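Local coordinates for capsular polysaccharide export system protein KpsC (Thermosulfurimonas dismutans, PDB 6MGB) that probably transfers Kdo from its CMP-activated donor in beta-(2,4) linkage while the conserved glycolipid anchor of Gram-negative capsules is built, at residues 174-177 against 178-182; 184-187 against 188-191. All coordinates share one frame; numbering follows the deposited sequence. Where two conformers were deposited one is given.

Interaction 1: 174-177 against 178-182; sequences GLAD and EDTFR
Asp177 and Thr180 face each other across a tight turn in which the extended backbone at 176-177 swings into helix 180-191, and Thr180 N donates to Asp177 O (3.1 Å). The two residues form a capping box. Asp177 N gives its hydrogen to Thr180 OG1 at 3.0 Å in a nearly straight bond (169°), while the carboxylate returns the favour through a single oxygen: OD1 of Asp177 lies 2.9 Å from Asp179 N and 3.1 Å from Thr180 N, both bonds weak and bent. The carboxylate is folded back over the amides because CG of Asp177 sits between the backbone N and the carbonyl carbon (chi1 65°). On Thr180 the hydroxyl lies beside its own backbone N, with chi1 -52°, which turns it back to Asp177 and also brings OG1 to within 3.4 Å of Ala176 CB. A valine in place of this threonine would probably leave Asp177 N without its acceptor and cost the box its straightest bond. Glu178, next to Asp177, turns its carboxylate to a salt bridge with Arg172 of the preceding helix 169-172, which ends in a Schellman motif with Leu175 as its C-prime residue. Early amides that have no preceding helical carbonyls to bond are thus served by Asp177, whose negative charge near the helix N-terminus is likely to be favoured by the helix dipole.

Interaction 2: 184-187 against 188-191; sequences MYFA and ALEE
Leu189 lays its CD1 methyl over one face of the Tyr185 ring, 3.5 Å from the ring centroid and 22° off the normal, a CH-pi contact between residues four apart. The methyl is displaced toward the rim, with Tyr185 CE1 closest at 3.3 Å, while the other branch of the leucine, CD2, sits by the hydroxyl end of the ring, 3.6 Å from Tyr185 OH. Placing CG of Tyr185 anti to the backbone N (chi1 168°) sets the ring where Leu189 can meet it. Phe186 runs alongside Leu189, pointing the same way, and Phe186 CD1 comes to 4.1 Å from Leu189 CD2. The two aromatic rings also meet: Tyr185 CD2 stands 3.5 Å above the centre of the Phe186 ring, whereas Phe186 CE2 lies at the edge of the tyrosine ring, in its plane, an edge-to-face arrangement. All this rides on regular alpha-helix, the last two turns of helix 180-191, with i to i+4 bonds such as Leu189 N to Tyr185 O at 3.0 Å. The helix packs on the parallel sheet of the GT-B-clan fold: Tyr185 and Ala188 touch Leu161 of strand 158-162, and Met184 and Ala188 rest on Tyr243 of strand 241-244.

Overall arrangement
Interactions 1 and 2 follow one another along helix 180-191, the first at its N-terminal entry and the second over its last two turns, with centres about 14 Å apart. Beyond the shared helix they do not touch. Interaction 2 packs on the parallel sheet that carries the CMP site, interaction 1 on the loops beside it, and each has a side chain that approaches the site. The side chain of Phe181 stacks with Tyr213 and comes about 4 Å from that of the CMP-binding Asp163 and about 8 Å from the bound nucleotide. The side chain of Met184 is about 7 Å from that of Asp163 and about 9 Å from the nucleotide, consistent with Phe181 belonging to the pocket's second shell and Met184 lying behind it.

Interaction 1: 174-177 against 178-182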
loop_
_atom_site.group_PDB
_atom_site.type_symbol
_atom_site.label_atom_id
_atom_site.label_comp_id
_atom_site.label_asym_id
_atom_site.label_seq_id
_atom_site.Cartn_x
_atom_site.Cartn_y
_atom_site.Cartn_z
ATOM N N GLY A 174 1.941 12.034 -2.003
ATOM C CA GLY A 174 0.505 12.077 -2.187
ATOM C C GLY A 174 -0.040 13.488 -2.069
ATOM O O GLY A 174 -1.229 13.682 -1.800
ATOM N N LEU A 175 0.829 14.482 -2.259
ATOM C CA LEU A 175 0.451 15.892 -2.342
ATOM C C LEU A 175 0.075 16.492 -0.990
ATOM O O LEU A 175 -0.516 17.576 -0.939
ATOM C CB LEU A 175 -0.699 16.092 -3.336
ATOM C CG LEU A 175 -0.532 15.377 -4.681
ATOM C CD1 LEU A 175 -1.651 15.763 -5.636
ATOM C CD2 LEU A 175 0.829 15.659 -5.303
ATOM N N ALA A 176 0.421 15.829 0.107
ATOM C CA ALA A 176 0.131 16.307 1.451
ATOM C C ALA A 176 1.437 16.639 2.173
ATOM O O ALA A 176 2.522 16.602 1.586
ATOM C CB ALA A 176 -0.689 15.254 2.197
ATOM N N ASP A 177 1.333 16.983 3.453
ATOM C CA ASP A 177 2.521 17.163 4.281
ATOM C C ASP A 177 2.156 16.849 5.728
ATOM O O ASP A 177 1.072 16.334 6.017
ATOM C CB ASP A 177 3.111 18.572 4.107
ATOM C CG ASP A 177 2.189 19.680 4.604
ATOM O OD1 ASP A 177 1.275 19.411 5.410
ATOM O OD2 ASP A 177 2.389 20.839 4.180
ATOM N N GLU A 178 3.072 17.170 6.642
ATOM C CA GLU A 178 2.888 16.799 8.041
ATOM C C GLU A 178 1.672 17.493 8.640
ATOM O O GLU A 178 0.955 16.909 9.461
ATOM C CB GLU A 178 4.145 17.140 8.845
ATOM C CG GLU A 178 5.404 16.376 8.426
ATOM C CD GLU A 178 5.982 16.847 7.102
ATOM O OE1 GLU A 178 5.916 18.061 6.821
ATOM O OE2 GLU A 178 6.495 16.002 6.337
ATOM N N ASP A 179 1.419 18.738 8.240
ATOM C CA ASP A 179 0.318 19.508 8.804
ATOM C C ASP A 179 -1.040 19.081 8.263
ATOM O O ASP A 179 -2.065 19.458 8.842
ATOM C CB ASP A 179 0.546 21.000 8.541
ATOM C CG ASP A 179 -0.128 21.887 9.572
ATOM O OD1 ASP A 179 -0.905 22.781 9.177
ATOM O OD2 ASP A 179 0.105 21.679 10.782
ATOM N N THR A 180 -1.075 18.303 7.177
ATOM C CA THR A 180 -2.340 17.768 6.684
ATOM C C THR A 180 -3.030 16.907 7.735
ATOM O O THR A 180 -4.265 16.860 7.786
ATOM C CB THR A 180 -2.099 16.955 5.411
ATOM O OG1 THR A 180 -1.344 17.742 4.480
ATOM C CG2 THR A 180 -3.419 16.539 4.773
ATOM N N PHE A 181 -2.258 16.223 8.580
ATOM C CA PHE A 181 -2.859 15.388 9.615
ATOM C C PHE A 181 -3.598 16.235 10.645
ATOM O O PHE A 181 -4.657 15.835 11.142
ATOM C CB PHE A 181 -1.781 14.530 10.275
ATOM C CG PHE A 181 -1.312 13.396 9.415
ATOM C CD1 PHE A 181 -0.284 13.576 8.505
ATOM C CD2 PHE A 181 -1.913 12.151 9.505
ATOM C CE1 PHE A 181 0.142 12.532 7.705
ATOM C CE2 PHE A 181 -1.491 11.104 8.709
ATOM C CZ PHE A 181 -0.464 11.295 7.808
ATOM N N ARG A 182 -3.057 17.408 10.981
ATOM C CA ARG A 182 -3.764 18.310 11.885
ATOM C C ARG A 182 -5.040 18.840 11.242
ATOM O O ARG A 182 -6.088 18.912 11.894
ATOM C CB ARG A 182 -2.855 19.466 12.304
ATOM C CG ARG A 182 -3.493 20.416 13.305
ATOM C CD ARG A 182 -2.472 21.376 13.895
ATOM N NE ARG A 182 -1.867 22.242 12.884
ATOM C CZ ARG A 182 -2.372 23.407 12.490
ATOM N NH1 ARG A 182 -3.504 23.863 13.011
ATOM N NH2 ARG A 182 -1.745 24.119 11.567
#

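Interaction 2: 184-187 against 188-191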
loop_
_atom_site.group_PDB
_atom_site.type_symbol
_atom_site.label_atom_id
_atom_site.label_comp_id
_atom_site.label_asym_id
_atom_site.label_seq_id
_atom_site.Cartn_x
_atom_site.Cartn_y
_atom_site.Cartn_z
ATOM N N MET A 184 -6.777 17.302 8.970
ATOM C CA MET A 184 -7.703 16.175 8.942
ATOM C C MET A 184 -8.423 16.023 10.273
ATOM O O MET A 184 -9.631 15.758 10.311
ATOM C CB MET A 184 -6.950 14.890 8.599
ATOM C CG MET A 184 -7.832 13.660 8.495
ATOM S SD MET A 184 -6.911 12.191 8.003
ATOM C CE MET A 184 -6.010 11.839 9.506
ATOM N N TYR A 185 -7.697 16.184 11.379
ATOM C CA TYR A 185 -8.304 16.035 12.695
ATOM C C TYR A 185 -9.400 17.069 12.911
ATOM O O TYR A 185 -10.543 16.723 13.234
ATOM C CB TYR A 185 -7.232 16.155 13.775
ATOM C CG TYR A 185 -7.793 16.298 15.166
ATOM C CD1 TYR A 185 -8.352 15.211 15.822
ATOM C CD2 TYR A 185 -7.769 17.520 15.824
ATOM C CE1 TYR A 185 -8.868 15.336 17.096
ATOM C CE2 TYR A 185 -8.283 17.656 17.098
ATOM C CZ TYR A 185 -8.832 16.559 17.729
ATOM O OH TYR A 185 -9.348 16.684 18.998
ATOM N N PHE A 186 -9.075 18.349 12.729
ATOM C CA PHE A 186 -10.047 19.394 13.028
ATOM C C PHE A 186 -11.170 19.425 12.002
ATOM O O PHE A 186 -12.282 19.865 12.317
ATOM C CB PHE A 186 -9.341 20.746 13.118
ATOM C CG PHE A 186 -8.499 20.895 14.351
ATOM C CD1 PHE A 186 -9.096 21.106 15.583
ATOM C CD2 PHE A 186 -7.120 20.806 14.287
ATOM C CE1 PHE A 186 -8.334 21.233 16.726
ATOM C CE2 PHE A 186 -6.349 20.935 15.431
ATOM C CZ PHE A 186 -6.960 21.147 16.651
ATOM N N ALA A 187 -10.911 18.956 10.781
ATOM C CA ALA A 187 -11.989 18.796 9.812
ATOM C C ALA A 187 -12.970 17.720 10.260
ATOM O O ALA A 187 -14.188 17.876 10.107
ATOM C CB ALA A 187 -11.418 18.462 8.435
ATOM N N ALA A 188 -12.459 16.619 10.817
ATOM C CA ALA A 188 -13.340 15.577 11.334
ATOM C C ALA A 188 -14.166 16.090 12.506
ATOM O O ALA A 188 -15.367 15.810 12.598
ATOM C CB ALA A 188 -12.520 14.356 11.748
ATOM N N LEU A 189 -13.538 16.840 13.416
ATOM C CA LEU A 189 -14.276 17.446 14.522
ATOM C C LEU A 189 -15.425 18.301 14.006
ATOM O O LEU A 189 -16.566 18.176 14.468
ATOM C CB LEU A 189 -13.338 18.295 15.381
ATOM C CG LEU A 189 -12.690 17.620 16.587
ATOM C CD1 LEU A 189 -11.805 16.473 16.149
ATOM C CD2 LEU A 189 -11.895 18.640 17.394
ATOM N N GLU A 190 -15.140 19.182 13.046
ATOM C CA GLU A 190 -16.150 20.127 12.585
ATOM C C GLU A 190 -17.296 19.414 11.879
ATOM O O GLU A 190 -18.455 19.824 11.997
ATOM C CB GLU A 190 -15.511 21.160 11.659
ATOM C CG GLU A 190 -16.453 22.264 11.227
ATOM C CD GLU A 190 -15.752 23.345 10.433
ATOM O OE1 GLU A 190 -15.758 23.261 9.186
ATOM O OE2 GLU A 190 -15.186 24.270 11.053
ATOM N N GLU A 191 -16.992 18.346 11.143
ATOM C CA GLU A 191 -18.013 17.646 10.374
ATOM C C GLU A 191 -18.846 16.689 11.216
ATOM O O GLU A 191 -19.982 16.386 10.837
ATOM C CB GLU A 191 -17.356 16.879 9.224
ATOM C CG GLU A 191 -18.272 15.886 8.525
ATOM C CD GLU A 191 -19.534 16.533 7.982
ATOM O OE1 GLU A 191 -19.530 17.764 7.770
ATOM O OE2 GLU A 191 -20.529 15.808 7.764
#